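Local coordinates for protein tumor necrosis factor ligand superfamily member 13 (Mus musculus, PDB 1U5X) that acts as a homotrimeric cytokine of the tumor necrosis factor family that binds the receptors TACI and BCMA and plays a role in regulating tumor cell growth, at residues Q70-E75 / I115-P120. Sequence-based numbering, arbitrary orientation.
Sequences QVVSRE and ITVKIP
In the jelly-roll sandwich of this TNF-homology domain, strands 71-75 and 114-119 run antiparallel as neighbours in one sheet, and Val71-Lys118 and Ser73-Thr116 are their hydrogen-bonded pairs. Val71 N reaches Lys118 O at 2.8 Å, and Lys118 N returns to Val71 O with an almost straight N-H...O angle of 171°. Ser73 and Thr116 exchange the same two backbone bonds. At the non-hydrogen-bonded positions, Val72 between the two pairs and Ile115 beyond Thr116, the CA-H groups point to carbonyl oxygens, Val72 CA to Thr116 O and Ile115 CA to Ser73 O.

Val72, Val117 and Ile115 point into the sandwich, where Val72 also meets Ser57 of strand 51-61. Val72 and Val117 lie side by side, CG2 to CG2 at 4.1 Å, while Val72 CG1 touches Ile115 CG2. Ile115 CD1 packs on Arg74 CB at 3.8 Å; farther out, the guanidinium of Arg74 turns off to a salt bridge with Glu81.

The other face, with Val71, Ser73, Thr116 and Lys118, is more polar and carries ordered water. Thr116 OG1 sits between its own backbone N and carbonyl carbon (chi1 51°) and meets two waters. One donates to Glu75 OE2, whose side chain crosses that of Thr116 at about a right angle. The other links Thr116 OG1 and Ser73 OG, each 3.0 Å away, and donates to Val71 O at 2.7 Å.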
ATOM      1  N   GLN A  70       3.866   6.343 -11.473  1.00 16.25           N
ATOM      2  CA  GLN A  70       5.247   5.904 -11.492  1.00 13.85           C
ATOM      3  C   GLN A  70       5.311   4.452 -11.900  1.00 15.44           C
ATOM      4  O   GLN A  70       4.395   3.706 -11.663  1.00 15.75           O
ATOM      5  CB  GLN A  70       5.935   6.115 -10.161  1.00 11.82           C
ATOM      6  CG  GLN A  70       5.557   5.161  -9.053  1.00 13.00           C
ATOM      7  CD  GLN A  70       4.452   5.704  -8.222  1.00 12.50           C
ATOM      8  OE1 GLN A  70       3.610   6.507  -8.716  1.00 14.10           O
ATOM      9  NE2 GLN A  70       4.421   5.286  -6.959  1.00 13.97           N
ATOM     10  N   VAL A  71       6.430   4.069 -12.496  1.00 12.39           N
ATOM     11  CA  VAL A  71       6.678   2.725 -12.940  1.00 12.22           C
ATOM     12  C   VAL A  71       7.953   2.206 -12.309  1.00 15.75           C
ATOM     13  O   VAL A  71       9.002   2.828 -12.441  1.00 15.32           O
ATOM     14  CB  VAL A  71       6.879   2.703 -14.473  1.00 15.56           C
ATOM     15  CG1 VAL A  71       6.913   1.263 -14.991  1.00 17.02           C
ATOM     16  CG2 VAL A  71       5.797   3.521 -15.192  1.00 21.49           C
ATOM     17  N   VAL A  72       7.869   1.066 -11.638  1.00 15.79           N
ATOM     18  CA  VAL A  72       9.000   0.436 -10.958  1.00 13.75           C
ATOM     19  C   VAL A  72       9.419  -0.821 -11.704  1.00 13.19           C
ATOM     20  O   VAL A  72       8.594  -1.695 -11.929  1.00 14.66           O
ATOM     21  CB  VAL A  72       8.620   0.040  -9.502  1.00 12.83           C
ATOM     22  CG1 VAL A  72       9.766  -0.622  -8.777  1.00 17.92           C
ATOM     23  CG2 VAL A  72       8.149   1.276  -8.694  1.00 19.21           C
ATOM     24  N   SER A  73      10.690  -0.881 -12.120  1.00 12.18           N
ATOM     25  CA  SER A  73      11.209  -1.932 -12.987  1.00 13.46           C
ATOM     26  C   SER A  73      12.535  -2.485 -12.493  1.00 14.09           C
ATOM     27  O   SER A  73      13.262  -1.826 -11.721  1.00 16.08           O
ATOM     28  CB  SER A  73      11.400  -1.440 -14.429  1.00 15.96           C
ATOM     29  OG  SER A  73      10.266  -0.768 -14.925  1.00 16.84           O
ATOM     30  N   ARG A  74      12.831  -3.694 -12.941  1.00 18.38           N
ATOM     31  CA  ARG A  74      14.114  -4.330 -12.702  1.00 18.67           C
ATOM     32  C   ARG A  74      14.835  -4.591 -14.026  1.00 17.17           C
ATOM     33  O   ARG A  74      14.242  -5.021 -15.025  1.00 17.74           O
ATOM     34  CB  ARG A  74      13.965  -5.618 -11.878  1.00 20.96           C
ATOM     35  CG  ARG A  74      13.449  -6.852 -12.617  1.00 29.08           C
ATOM     36  CD  ARG A  74      14.058  -8.154 -12.104  1.00 33.94           C
ATOM     37  NE  ARG A  74      13.109  -9.258 -12.169  1.00 39.57           N
ATOM     38  CZ  ARG A  74      13.172 -10.277 -13.029  1.00 45.04           C
ATOM     39  NH1 ARG A  74      14.145 -10.357 -13.930  1.00 43.71           N
ATOM     40  NH2 ARG A  74      12.242 -11.228 -12.995  1.00 50.07           N
ATOM     41  N   GLU A  75      16.128  -4.311 -14.053  1.00 16.48           N
ATOM     42  CA  GLU A  75      16.923  -4.672 -15.222  1.00 16.00           C
ATOM     43  C   GLU A  75      18.076  -5.517 -14.705  1.00 19.34           C
ATOM     44  O   GLU A  75      18.817  -5.074 -13.839  1.00 17.11           O
ATOM     45  CB  GLU A  75      17.442  -3.448 -15.989  1.00 21.34           C
ATOM     46  CG  GLU A  75      16.889  -2.111 -15.568  1.00 23.03           C
ATOM     47  CD  GLU A  75      17.432  -0.939 -16.379  1.00 26.05           C
ATOM     48  OE1 GLU A  75      18.256  -1.157 -17.317  1.00 29.85           O
ATOM     49  OE2 GLU A  75      17.060   0.211 -16.062  1.00 31.63           O
ATOM     50  N   ILE A 115      17.172  -1.566  -9.917  1.00 12.71           N
ATOM     51  CA  ILE A 115      15.793  -1.134  -9.734  1.00 12.65           C
ATOM     52  C   ILE A 115      15.639   0.341 -10.113  1.00 15.20           C
ATOM     53  O   ILE A 115      16.410   1.180  -9.646  1.00 14.85           O
ATOM     54  CB  ILE A 115      15.359  -1.358  -8.260  1.00 14.42           C
ATOM     55  CG1 ILE A 115      15.686  -2.785  -7.805  1.00 14.31           C
ATOM     56  CG2 ILE A 115      13.857  -1.021  -8.056  1.00 17.93           C
ATOM     57  CD1 ILE A 115      15.090  -3.867  -8.657  1.00 18.29           C
ATOM     58  N   THR A 116      14.660   0.641 -10.974  1.00 13.46           N
ATOM     59  CA  THR A 116      14.385   1.990 -11.451  1.00 17.98           C
ATOM     60  C   THR A 116      12.992   2.427 -11.027  1.00 19.69           C
ATOM     61  O   THR A 116      12.079   1.593 -10.960  1.00 14.73           O
ATOM     62  CB  THR A 116      14.478   2.089 -12.977  1.00 16.78           C
ATOM     63  OG1 THR A 116      13.678   1.071 -13.613  1.00 22.03           O
ATOM     64  CG2 THR A 116      15.893   1.840 -13.503  1.00 20.85           C
ATOM     65  N   VAL A 117      12.832   3.710 -10.717  1.00 16.78           N
ATOM     66  CA  VAL A 117      11.496   4.305 -10.505  1.00 16.82           C
ATOM     67  C   VAL A 117      11.401   5.471 -11.467  1.00 19.81           C
ATOM     68  O   VAL A 117      12.170   6.428 -11.352  1.00 20.20           O
ATOM     69  CB  VAL A 117      11.276   4.754  -9.035  1.00 19.70           C
ATOM     70  CG1 VAL A 117       9.885   5.346  -8.842  1.00 20.66           C
ATOM     71  CG2 VAL A 117      11.444   3.605  -8.089  1.00 25.09           C
ATOM     72  N   LYS A 118      10.530   5.358 -12.473  1.00 15.03           N
ATOM     73  CA  LYS A 118      10.418   6.376 -13.522  1.00 16.42           C
ATOM     74  C   LYS A 118       8.996   6.904 -13.598  1.00 17.48           C
ATOM     75  O   LYS A 118       8.025   6.136 -13.452  1.00 15.21           O
ATOM     76  CB  LYS A 118      10.830   5.809 -14.903  1.00 13.74           C
ATOM     77  CG  LYS A 118      12.284   5.374 -14.969  1.00 19.61           C
ATOM     78  CD  LYS A 118      12.674   4.823 -16.354  1.00 20.28           C
ATOM     79  CE  LYS A 118      14.171   4.867 -16.555  1.00 22.01           C
ATOM     80  NZ  LYS A 118      14.567   4.374 -17.891  1.00 21.54           N
ATOM     81  N   ILE A 119       8.893   8.216 -13.797  1.00 16.41           N
ATOM     82  CA  ILE A 119       7.641   8.888 -14.113  1.00 17.29           C
ATOM     83  C   ILE A 119       7.680   9.325 -15.581  1.00 18.72           C
ATOM     84  O   ILE A 119       8.515  10.138 -15.957  1.00 16.29           O
ATOM     85  CB  ILE A 119       7.432  10.103 -13.163  1.00 15.59           C
ATOM     86  CG1 ILE A 119       7.227   9.647 -11.721  1.00 17.31           C
ATOM     87  CG2 ILE A 119       6.191  10.887 -13.594  1.00 14.02           C
ATOM     88  CD1 ILE A 119       8.449   9.241 -10.926  1.00 15.77           C
ATOM     89  N   PRO A 120       6.812   8.778 -16.422  1.00 20.37           N
ATOM     90  CA  PRO A 120       6.888   9.013 -17.875  1.00 22.65           C
ATOM     91  C   PRO A 120       6.335  10.359 -18.369  1.00 20.21           C
ATOM     92  O   PRO A 120       5.559  10.407 -19.335  1.00 21.50           O
ATOM     93  CB  PRO A 120       6.093   7.834 -18.446  1.00 24.29           C
ATOM     94  CG  PRO A 120       5.073   7.562 -17.422  1.00 23.00           C
ATOM     95  CD  PRO A 120       5.729   7.842 -16.085  1.00 24.15           C
TER
HETATM   96  O   HOH W   1      10.926   2.029 -14.181  1.00 32.08           O
HETATM   97  O   HOH W   2      13.998   0.164 -16.498  1.00 45.08           O